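Local coordinates for protein UV damage endonuclease (Sulfolobus acidocaldarius, PDB 3TC3) that probably acts as a metal-dependent endonuclease in the repair of ultraviolet-damaged DNA, built as a TIM barrel that binds manganese, at residues G34-A37 with D38-I41; E49-L52 with K53-S57; E133-V136 with R137-M141; L207-S210 with E211-I215. All blocks are in the same frame, centred on the assembly; numbering follows the deposited sequence.

Overall arrangement
Four local contacts follow one another along the chain, in series; each joins neighbours within a few residues, so none closes a long loop, nests or crosses another. Contact 1 shapes the loop between strand 22-27 and helix 48-71, and contact 2 forms an early part of that helix. These two touch, their centres about 11 Å apart: Lys39 NZ hydrogen-bonds Ser57 OG, and Ile41 packs on Arg50 and Val54. Contact 3 is the opening of helix 133-153, about 26 Å centre to centre from both. Contact 4 ends helix 203-213 before strand 217-220, on the opposite side of the chain's centre from contacts 1 and 2. All four belong to the periphery of one eight-stranded parallel barrel.

Contact 1 (G34-A37 with D38-I41); sequences GCKA and DKTI
Lys36 and Lys39 press their aliphatic stems together where the loop turns, CG of Lys36 lying 3.4 Å from CG of Lys39, tighter than ordinary van der Waals contact. On this close-packed side the Lys39 chain, bent at chi3 and chi4, folds back to bring NZ to the backbone O of Lys36 at 3.1 Å. The same ammonium group bonds Ser57 and Asn58 of the following helix, so it clasps loop and helix together. The looser side belongs to the ammonium end of Lys36. Its chain runs out straight and turns only at the last bond (chi4 63°), setting NZ 2.8 Å from OD1 of Asp38. This salt bridge comes in from above the carboxylate plane, 37° out of it. A water bridges alongside, accepting from Lys36 NZ and donating to Asp38 O at 2.7 Å. An alanine in place of Asp38 would probably leave the Lys36 ammonium without its counter-charge and set that end of the chain free to turn. Buried Ala37 packs on Ile65 of helix 48-71, and Cys35 forms a disulfide with Cys61 of the same helix. The whole is an irregular beta-alpha loop of a TIM barrel, joining strand 22-27 to helix 48-71.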
loop_
_atom_site.group_PDB
_atom_site.type_symbol
_atom_site.label_atom_id
_atom_site.label_comp_id
_atom_site.label_asym_id
_atom_site.label_seq_id
_atom_site.Cartn_x
_atom_site.Cartn_y
_atom_site.Cartn_z
ATOM N N GLY A 34 -3.197 20.529 4.210
ATOM C CA GLY A 34 -4.457 21.085 3.830
ATOM C C GLY A 34 -4.807 21.000 2.316
ATOM O O GLY A 34 -5.732 21.718 1.875
ATOM N N CYS A 35 -3.968 20.245 1.567
ATOM C CA CYS A 35 -4.223 19.843 0.114
ATOM C C CYS A 35 -4.741 18.398 0.110
ATOM O O CYS A 35 -3.930 17.409 0.109
ATOM C CB CYS A 35 -2.932 19.787 -0.772
ATOM S SG CYS A 35 -3.365 20.571 -2.254
ATOM N N LYS A 36 -6.036 18.199 0.050
ATOM C CA LYS A 36 -6.526 16.817 0.063
ATOM C C LYS A 36 -6.278 16.037 -1.245
ATOM O O LYS A 36 -6.707 16.448 -2.335
ATOM C CB LYS A 36 -7.966 16.862 0.473
ATOM C CG LYS A 36 -8.686 15.588 0.463
ATOM C CD LYS A 36 -10.095 15.908 0.978
ATOM C CE LYS A 36 -10.998 14.664 1.124
ATOM N NZ LYS A 36 -10.502 13.707 2.098
ATOM N N ALA A 37 -5.565 14.904 -1.100
ATOM C CA ALA A 37 -5.144 14.137 -2.266
ATOM C C ALA A 37 -6.029 12.895 -2.509
ATOM O O ALA A 37 -5.753 12.118 -3.467
ATOM C CB ALA A 37 -3.632 13.711 -2.160
ATOM N N ASP A 38 -7.003 12.644 -1.613
ATOM C CA ASP A 38 -7.760 11.375 -1.567
ATOM C C ASP A 38 -9.278 11.592 -1.726
ATOM O O ASP A 38 -10.092 10.829 -1.224
ATOM C CB ASP A 38 -7.472 10.630 -0.305
ATOM C CG ASP A 38 -7.990 11.371 0.964
ATOM O OD1 ASP A 38 -8.266 12.582 0.884
ATOM O OD2 ASP A 38 -8.031 10.703 2.021
ATOM N N LYS A 39 -9.639 12.625 -2.467
ATOM C CA LYS A 39 -11.073 12.980 -2.610
ATOM C C LYS A 39 -11.677 11.998 -3.629
ATOM O O LYS A 39 -10.995 11.579 -4.582
ATOM C CB LYS A 39 -11.255 14.395 -3.194
ATOM C CG LYS A 39 -10.463 15.482 -2.435
ATOM C CD LYS A 39 -10.856 16.933 -2.917
ATOM C CE LYS A 39 -10.363 17.182 -4.313
ATOM N NZ LYS A 39 -8.903 16.897 -4.530
ATOM N N THR A 40 -12.941 11.611 -3.399
ATOM C CA THR A 40 -13.584 10.741 -4.401
ATOM C C THR A 40 -14.959 11.310 -4.628
ATOM O O THR A 40 -15.325 12.321 -4.042
ATOM C CB THR A 40 -13.668 9.276 -4.003
ATOM O OG1 THR A 40 -14.040 8.530 -5.179
ATOM C CG2 THR A 40 -14.598 9.000 -2.792
ATOM N N ILE A 41 -15.630 10.707 -5.592
ATOM C CA ILE A 41 -16.976 11.174 -5.932
ATOM C C ILE A 41 -17.938 9.980 -5.902
ATOM O O ILE A 41 -17.564 8.796 -6.069
ATOM C CB ILE A 41 -16.932 11.835 -7.315
ATOM C CG1 ILE A 41 -16.726 10.818 -8.428
ATOM C CG2 ILE A 41 -15.981 13.068 -7.297
ATOM C CD1 ILE A 41 -17.087 11.402 -9.788
HETATM O O HOH W 1 -11.891 11.129 0.710
#

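Contact 2 (E49-L52 with K53-S57); sequences ERVL and KVSSS
The guanidinium of Arg50 is the flat group here that meets a neighbour one turn on: methyl CG2 of Val54 approaches it at a slant, 4.0 Å from NH1, squarely over neither face nor edge. The two side chains run side by side in the same direction, and Ile41 of the preceding loop packs on both. The Val54 methyl also rests 3.4 Å from the backbone O of Arg50. On another flank of the helix two serines bend back to the carbonyls four residues earlier. Ser55 OG, rotated beside its own backbone N (chi1 -56°), donates to Val51 O at 2.7 Å from above the carbonyl plane, while Ser55 N donates to the same oxygen at 2.8 Å from the opposite face. Ser56 repeats the pattern: its OG and N both reach Leu52 O, at 3.0 Å and 2.8 Å, again from opposite faces. With an alanine in place of Ser55, Val51 O would probably keep the amide alone of this pair of donors and lose the hydroxyl's grip. Each of these carbonyls thus accepts two hydrogen bonds, one from the amide and one from the hydroxyl of the same serine. The chemistry implies that buried Ser55 spends its hydroxyl proton inside its own helix, consistent with its place against Pro85.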
loop_
_atom_site.group_PDB
_atom_site.type_symbol
_atom_site.label_atom_id
_atom_site.label_comp_id
_atom_site.label_asym_id
_atom_site.label_seq_id
_atom_site.Cartn_x
_atom_site.Cartn_y
_atom_site.Cartn_z
ATOM N N GLU A 49 -16.250 15.612 -16.895
ATOM C CA GLU A 49 -15.820 16.811 -16.260
ATOM C C GLU A 49 -15.512 16.647 -14.803
ATOM O O GLU A 49 -14.496 17.129 -14.391
ATOM C CB GLU A 49 -16.881 17.904 -16.393
ATOM C CG GLU A 49 -16.303 19.262 -16.381
ATOM C CD GLU A 49 -17.305 20.272 -16.941
ATOM O OE1 GLU A 49 -17.860 20.023 -18.049
ATOM O OE2 GLU A 49 -17.548 21.280 -16.245
ATOM N N ARG A 50 -16.417 16.060 -14.006
ATOM C CA ARG A 50 -16.166 15.897 -12.555
ATOM C C ARG A 50 -14.956 14.971 -12.267
ATOM O O ARG A 50 -14.147 15.261 -11.331
ATOM C CB ARG A 50 -17.392 15.346 -11.868
ATOM C CG ARG A 50 -17.315 15.200 -10.382
ATOM C CD ARG A 50 -18.362 15.987 -9.649
ATOM N NE ARG A 50 -18.647 15.334 -8.374
ATOM C CZ ARG A 50 -18.168 15.745 -7.202
ATOM N NH1 ARG A 50 -17.409 16.826 -7.135
ATOM N NH2 ARG A 50 -18.457 15.082 -6.097
ATOM N N VAL A 51 -14.831 13.884 -13.020
ATOM C CA VAL A 51 -13.656 13.019 -12.819
ATOM C C VAL A 51 -12.383 13.798 -13.087
ATOM O O VAL A 51 -11.456 13.693 -12.310
ATOM C CB VAL A 51 -13.720 11.768 -13.719
ATOM C CG1 VAL A 51 -12.335 11.034 -13.820
ATOM C CG2 VAL A 51 -14.809 10.840 -13.197
ATOM N N LEU A 52 -12.309 14.571 -14.165
ATOM C CA LEU A 52 -11.095 15.324 -14.483
ATOM C C LEU A 52 -10.829 16.395 -13.431
ATOM O O LEU A 52 -9.693 16.584 -13.048
ATOM C CB LEU A 52 -11.169 15.925 -15.918
ATOM C CG LEU A 52 -11.202 14.781 -16.935
ATOM C CD1 LEU A 52 -11.785 15.263 -18.324
ATOM C CD2 LEU A 52 -9.848 14.063 -17.065
ATOM N N LYS A 53 -11.875 17.045 -12.934
ATOM C CA LYS A 53 -11.730 18.063 -11.933
ATOM C C LYS A 53 -11.209 17.482 -10.640
ATOM O O LYS A 53 -10.315 18.073 -10.067
ATOM C CB LYS A 53 -13.068 18.744 -11.680
ATOM C CG LYS A 53 -13.041 19.936 -10.767
ATOM C CD LYS A 53 -14.373 20.643 -10.953
ATOM C CE LYS A 53 -15.006 20.824 -9.574
ATOM N NZ LYS A 53 -14.501 22.060 -8.902
ATOM N N VAL A 54 -11.762 16.374 -10.171
ATOM C CA VAL A 54 -11.302 15.865 -8.875
ATOM C C VAL A 54 -9.961 15.141 -9.055
ATOM O O VAL A 54 -9.141 15.254 -8.199
ATOM C CB VAL A 54 -12.391 15.006 -8.224
ATOM C CG1 VAL A 54 -11.910 14.345 -6.892
ATOM C CG2 VAL A 54 -13.661 15.833 -8.023
ATOM N N SER A 55 -9.740 14.462 -10.197
ATOM C CA SER A 55 -8.399 13.901 -10.457
ATOM C C SER A 55 -7.311 14.981 -10.497
ATOM O O SER A 55 -6.265 14.825 -9.873
ATOM C CB SER A 55 -8.404 13.086 -11.752
ATOM O OG SER A 55 -9.390 12.030 -11.749
ATOM N N SER A 56 -7.562 16.088 -11.234
ATOM C CA SER A 56 -6.608 17.146 -11.245
ATOM C C SER A 56 -6.337 17.695 -9.842
ATOM O O SER A 56 -5.187 18.013 -9.548
ATOM C CB SER A 56 -7.046 18.264 -12.231
ATOM O OG SER A 56 -6.966 17.739 -13.532
ATOM N N SER A 57 -7.370 17.900 -9.027
ATOM C CA SER A 57 -7.088 18.518 -7.748
ATOM C C SER A 57 -6.353 17.487 -6.894
ATOM O O SER A 57 -5.423 17.859 -6.159
ATOM C CB SER A 57 -8.283 19.035 -6.966
ATOM O OG SER A 57 -9.402 18.147 -6.913
#

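Contact 3 (E133-V136 with R137-M141); sequences EEVV and RSSIM
Glu133 and Arg137, one helical turn apart, cross with their flat ends twisted against each other, carboxylate and guanidinium planes 61° apart. The arginine chain bends at chi2 and again at chi3 (53°), curling back over the helix start. One face of its guanidinium then overlies Glu133 O and Glu134 CA, each 3.7 Å from the plane and offset toward the rim. NH1 of Arg137 lies against the aliphatic part of Glu133, 3.0 Å from CG, nearer than it comes to the carboxylate. CD of Glu133 lies at the guanidinium edge, 3.5 Å from NH1. The charged atoms themselves meet less closely: the salt bridge from Glu133 OE2 to Arg137 NH1 is long, at 3.7 Å, consistent with a loose pairing at the surface. Glu134 instead pairs with Arg132, just before the helix. Elsewhere round the helix, Val136 and Ile140 lie side by side and point the same way, CG1 of Val136 3.8 Å from CD1 of Ile140. Ser139, buried, turns its hydroxyl back on the helix. OG donates to Val135 O at 2.6 Å from above the carbonyl plane, and Ser139 N takes the opposite face at 2.9 Å. That hydroxyl also bonds Val127 N, tying the helix to the loop before it. These are i to i+4 contacts in the opening turns of helix 133-153, which links strands 117-120 and 158-162 in a beta-alpha-beta unit of the TIM barrel.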
loop_
_atom_site.group_PDB
_atom_site.type_symbol
_atom_site.label_atom_id
_atom_site.label_comp_id
_atom_site.label_asym_id
_atom_site.label_seq_id
_atom_site.Cartn_x
_atom_site.Cartn_y
_atom_site.Cartn_z
ATOM N N GLU A 133 -16.951 -15.535 -9.875
ATOM C CA GLU A 133 -16.260 -15.025 -11.066
ATOM C C GLU A 133 -16.390 -13.514 -11.242
ATOM O O GLU A 133 -15.441 -12.867 -11.699
ATOM C CB GLU A 133 -16.832 -15.718 -12.298
ATOM C CG GLU A 133 -16.084 -15.388 -13.579
ATOM C CD GLU A 133 -16.551 -16.317 -14.707
ATOM O OE1 GLU A 133 -17.711 -16.820 -14.604
ATOM O OE2 GLU A 133 -15.757 -16.574 -15.662
ATOM N N GLU A 134 -17.554 -12.948 -10.936
ATOM C CA GLU A 134 -17.736 -11.535 -11.180
ATOM C C GLU A 134 -16.895 -10.740 -10.173
ATOM O O GLU A 134 -16.531 -9.594 -10.443
ATOM C CB GLU A 134 -19.224 -11.209 -11.060
ATOM C CG GLU A 134 -19.827 -11.019 -9.747
ATOM C CD GLU A 134 -20.226 -12.320 -8.995
ATOM O OE1 GLU A 134 -20.100 -13.463 -9.596
ATOM O OE2 GLU A 134 -20.706 -12.072 -7.790
ATOM N N VAL A 135 -16.642 -11.296 -8.980
ATOM C CA VAL A 135 -15.838 -10.570 -7.959
ATOM C C VAL A 135 -14.360 -10.590 -8.382
ATOM O O VAL A 135 -13.661 -9.580 -8.251
ATOM C CB VAL A 135 -16.001 -11.192 -6.553
ATOM C CG1 VAL A 135 -15.004 -10.526 -5.540
ATOM C CG2 VAL A 135 -17.449 -11.038 -6.052
ATOM N N VAL A 136 -13.913 -11.717 -8.950
ATOM C CA VAL A 136 -12.543 -11.834 -9.503
ATOM C C VAL A 136 -12.400 -10.786 -10.633
ATOM O O VAL A 136 -11.411 -10.007 -10.665
ATOM C CB VAL A 136 -12.257 -13.241 -10.019
ATOM C CG1 VAL A 136 -10.817 -13.235 -10.624
ATOM C CG2 VAL A 136 -12.294 -14.225 -8.822
ATOM N N ARG A 137 -13.386 -10.747 -11.529
ATOM C CA ARG A 137 -13.343 -9.822 -12.607
ATOM C C ARG A 137 -13.252 -8.360 -12.120
ATOM O O ARG A 137 -12.456 -7.553 -12.645
ATOM C CB ARG A 137 -14.610 -9.975 -13.511
ATOM C CG ARG A 137 -14.575 -9.256 -14.832
ATOM C CD ARG A 137 -15.252 -10.220 -15.894
ATOM N NE ARG A 137 -16.587 -10.675 -15.482
ATOM C CZ ARG A 137 -16.961 -11.928 -15.229
ATOM N NH1 ARG A 137 -16.092 -12.928 -15.329
ATOM N NH2 ARG A 137 -18.217 -12.169 -14.862
ATOM N N SER A 138 -14.114 -7.953 -11.205
ATOM C CA SER A 138 -14.088 -6.555 -10.807
ATOM C C SER A 138 -12.792 -6.268 -10.018
ATOM O O SER A 138 -12.255 -5.138 -10.095
ATOM C CB SER A 138 -15.344 -6.190 -9.986
ATOM O OG SER A 138 -15.414 -6.979 -8.835
ATOM N N SER A 139 -12.313 -7.287 -9.290
ATOM C CA SER A 139 -11.058 -7.096 -8.545
ATOM C C SER A 139 -9.885 -6.843 -9.519
ATOM O O SER A 139 -9.044 -5.986 -9.262
ATOM C CB SER A 139 -10.743 -8.355 -7.716
ATOM O OG SER A 139 -11.787 -8.484 -6.732
ATOM N N ILE A 140 -9.826 -7.615 -10.628
ATOM C CA ILE A 140 -8.774 -7.406 -11.642
ATOM C C ILE A 140 -8.909 -6.037 -12.293
ATOM O O ILE A 140 -7.946 -5.386 -12.504
ATOM C CB ILE A 140 -8.829 -8.571 -12.632
ATOM C CG1 ILE A 140 -8.344 -9.815 -11.886
ATOM C CG2 ILE A 140 -7.831 -8.242 -13.823
ATOM C CD1 ILE A 140 -8.394 -11.196 -12.751
ATOM N N MET A 141 -10.140 -5.589 -12.557
ATOM C CA MET A 141 -10.383 -4.208 -13.051
ATOM C C MET A 141 -9.792 -3.171 -12.109
ATOM O O MET A 141 -9.146 -2.190 -12.600
ATOM C CB MET A 141 -11.869 -3.911 -13.382
ATOM C CG MET A 141 -12.319 -4.741 -14.537
ATOM S SD MET A 141 -11.422 -4.538 -16.156
ATOM C CE MET A 141 -9.809 -5.601 -16.147
#

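Contact 4 (L207-S210 with E211-I215); sequences LWIS and ERTGI
At the C-terminal end of helix 203-213, within a beta-alpha-beta unit, Arg212 lies flat on Trp208 while Thr213 and Ser210 manage the exit from the helix. The guanidinium and indole planes are nearly parallel, 9° apart. CZ of Arg212 stands 3.5 Å from the centroid of the five-membered ring of Trp208, a cation-pi contact over the face, and CD of Arg212 covers the six-membered ring in a CH-pi contact. The arginine chain, extended from CG to NE, also brings NH1 to Trp208 O at 2.9 Å, in the carbonyl plane and on a lone pair. Stack and bond together fix the rotation of the guanidinium. Trp208 in turn packs on Asn175 and Ile178 of helix 170-181. Thr213 OG1 has a double role: it donates to Ile209 O at 2.8 Å from above the carbonyl plane and accepts from Ile215 N at 3.2 Å, the latter closing an ST turn. Arg212 N reaches Ile209 O from the other face. Ser210 O takes both Thr213 N and Gly214 N, the latter at 2.8 Å. Gly214, with positive phi (81°), swings the chain round, and Ser210 OG, set anti to its own N (chi1 -173°), donates to Ile215 O at 2.7 Å. CG2 of Ile209 meets CD1 of Ile215 at 4.0 Å, both against Ile194 of strand 192-195. The arrangement is a glycine-terminated helix end, returning the TIM-barrel chain to strand 217-220, whose Asp220 binds manganese.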
loop_
_atom_site.group_PDB
_atom_site.type_symbol
_atom_site.label_atom_id
_atom_site.label_comp_id
_atom_site.label_asym_id
_atom_site.label_seq_id
_atom_site.Cartn_x
_atom_site.Cartn_y
_atom_site.Cartn_z
ATOM N N LEU A 207 4.008 -16.756 2.946
ATOM C CA LEU A 207 5.313 -17.303 2.496
ATOM C C LEU A 207 5.029 -18.539 1.595
ATOM O O LEU A 207 5.768 -18.783 0.624
ATOM C CB LEU A 207 6.123 -17.711 3.711
ATOM C CG LEU A 207 6.682 -16.518 4.492
ATOM C CD1 LEU A 207 7.426 -16.999 5.770
ATOM C CD2 LEU A 207 7.625 -15.699 3.628
ATOM N N TRP A 208 3.944 -19.286 1.894
ATOM C CA TRP A 208 3.624 -20.490 1.070
ATOM C C TRP A 208 3.280 -20.033 -0.321
ATOM O O TRP A 208 3.671 -20.660 -1.328
ATOM C CB TRP A 208 2.492 -21.213 1.774
ATOM C CG TRP A 208 2.215 -22.584 1.207
ATOM C CD1 TRP A 208 2.783 -23.796 1.611
ATOM C CD2 TRP A 208 1.329 -22.918 0.095
ATOM N NE1 TRP A 208 2.277 -24.830 0.871
ATOM C CE2 TRP A 208 1.387 -24.388 -0.025
ATOM C CE3 TRP A 208 0.444 -22.186 -0.743
ATOM C CZ2 TRP A 208 0.663 -25.069 -1.029
ATOM C CZ3 TRP A 208 -0.321 -22.918 -1.714
ATOM C CH2 TRP A 208 -0.206 -24.301 -1.805
ATOM N N ILE A 209 2.480 -18.956 -0.427
ATOM C CA ILE A 209 2.156 -18.375 -1.716
ATOM C C ILE A 209 3.424 -17.877 -2.411
ATOM O O ILE A 209 3.614 -18.193 -3.602
ATOM C CB ILE A 209 1.096 -17.250 -1.600
ATOM C CG1 ILE A 209 -0.257 -17.820 -1.162
ATOM C CG2 ILE A 209 1.056 -16.461 -2.958
ATOM C CD1 ILE A 209 -1.293 -16.717 -0.910
ATOM N N SER A 210 4.256 -17.104 -1.714
ATOM C CA SER A 210 5.438 -16.525 -2.339
ATOM C C SER A 210 6.337 -17.582 -2.913
ATOM O O SER A 210 6.895 -17.386 -4.007
ATOM C CB SER A 210 6.205 -15.695 -1.291
ATOM O OG SER A 210 7.283 -14.985 -1.883
ATOM N N GLU A 211 6.520 -18.717 -2.204
ATOM C CA GLU A 211 7.442 -19.743 -2.653
ATOM C C GLU A 211 7.050 -20.269 -4.048
ATOM O O GLU A 211 7.933 -20.645 -4.817
ATOM C CB GLU A 211 7.458 -20.903 -1.633
ATOM C CG GLU A 211 8.358 -21.974 -2.025
ATOM C CD GLU A 211 9.749 -21.707 -1.485
ATOM O OE1 GLU A 211 9.914 -20.694 -0.745
ATOM O OE2 GLU A 211 10.661 -22.504 -1.795
ATOM N N ARG A 212 5.756 -20.259 -4.342
ATOM C CA ARG A 212 5.198 -20.826 -5.613
ATOM C C ARG A 212 4.946 -19.750 -6.649
ATOM O O ARG A 212 4.511 -20.114 -7.784
ATOM C CB ARG A 212 3.914 -21.591 -5.226
ATOM C CG ARG A 212 4.284 -22.856 -4.481
ATOM C CD ARG A 212 3.054 -23.267 -3.581
ATOM N NE ARG A 212 3.426 -24.452 -2.873
ATOM C CZ ARG A 212 4.217 -24.540 -1.819
ATOM N NH1 ARG A 212 4.707 -23.405 -1.239
ATOM N NH2 ARG A 212 4.559 -25.732 -1.294
ATOM N N THR A 213 5.249 -18.475 -6.354
ATOM C CA THR A 213 4.838 -17.398 -7.282
ATOM C C THR A 213 5.913 -16.342 -7.471
ATOM O O THR A 213 5.767 -15.552 -8.443
ATOM C CB THR A 213 3.601 -16.618 -6.805
ATOM O OG1 THR A 213 3.839 -16.170 -5.466
ATOM C CG2 THR A 213 2.391 -17.549 -6.833
ATOM N N GLY A 214 6.805 -16.185 -6.495
ATOM C CA GLY A 214 7.747 -15.065 -6.520
ATOM C C GLY A 214 7.136 -13.758 -6.015
ATOM O O GLY A 214 7.825 -12.685 -6.078
ATOM N N ILE A 215 5.909 -13.772 -5.502
ATOM C CA ILE A 215 5.267 -12.530 -4.939
ATOM C C ILE A 215 5.946 -12.096 -3.630
ATOM O O ILE A 215 5.933 -12.852 -2.715
ATOM C CB ILE A 215 3.786 -12.774 -4.679
ATOM C CG1 ILE A 215 3.078 -13.067 -6.031
ATOM C CG2 ILE A 215 3.149 -11.497 -4.146
ATOM C CD1 ILE A 215 1.688 -13.617 -5.761
HETATM O O HOH W 2 8.693 -17.998 0.829
#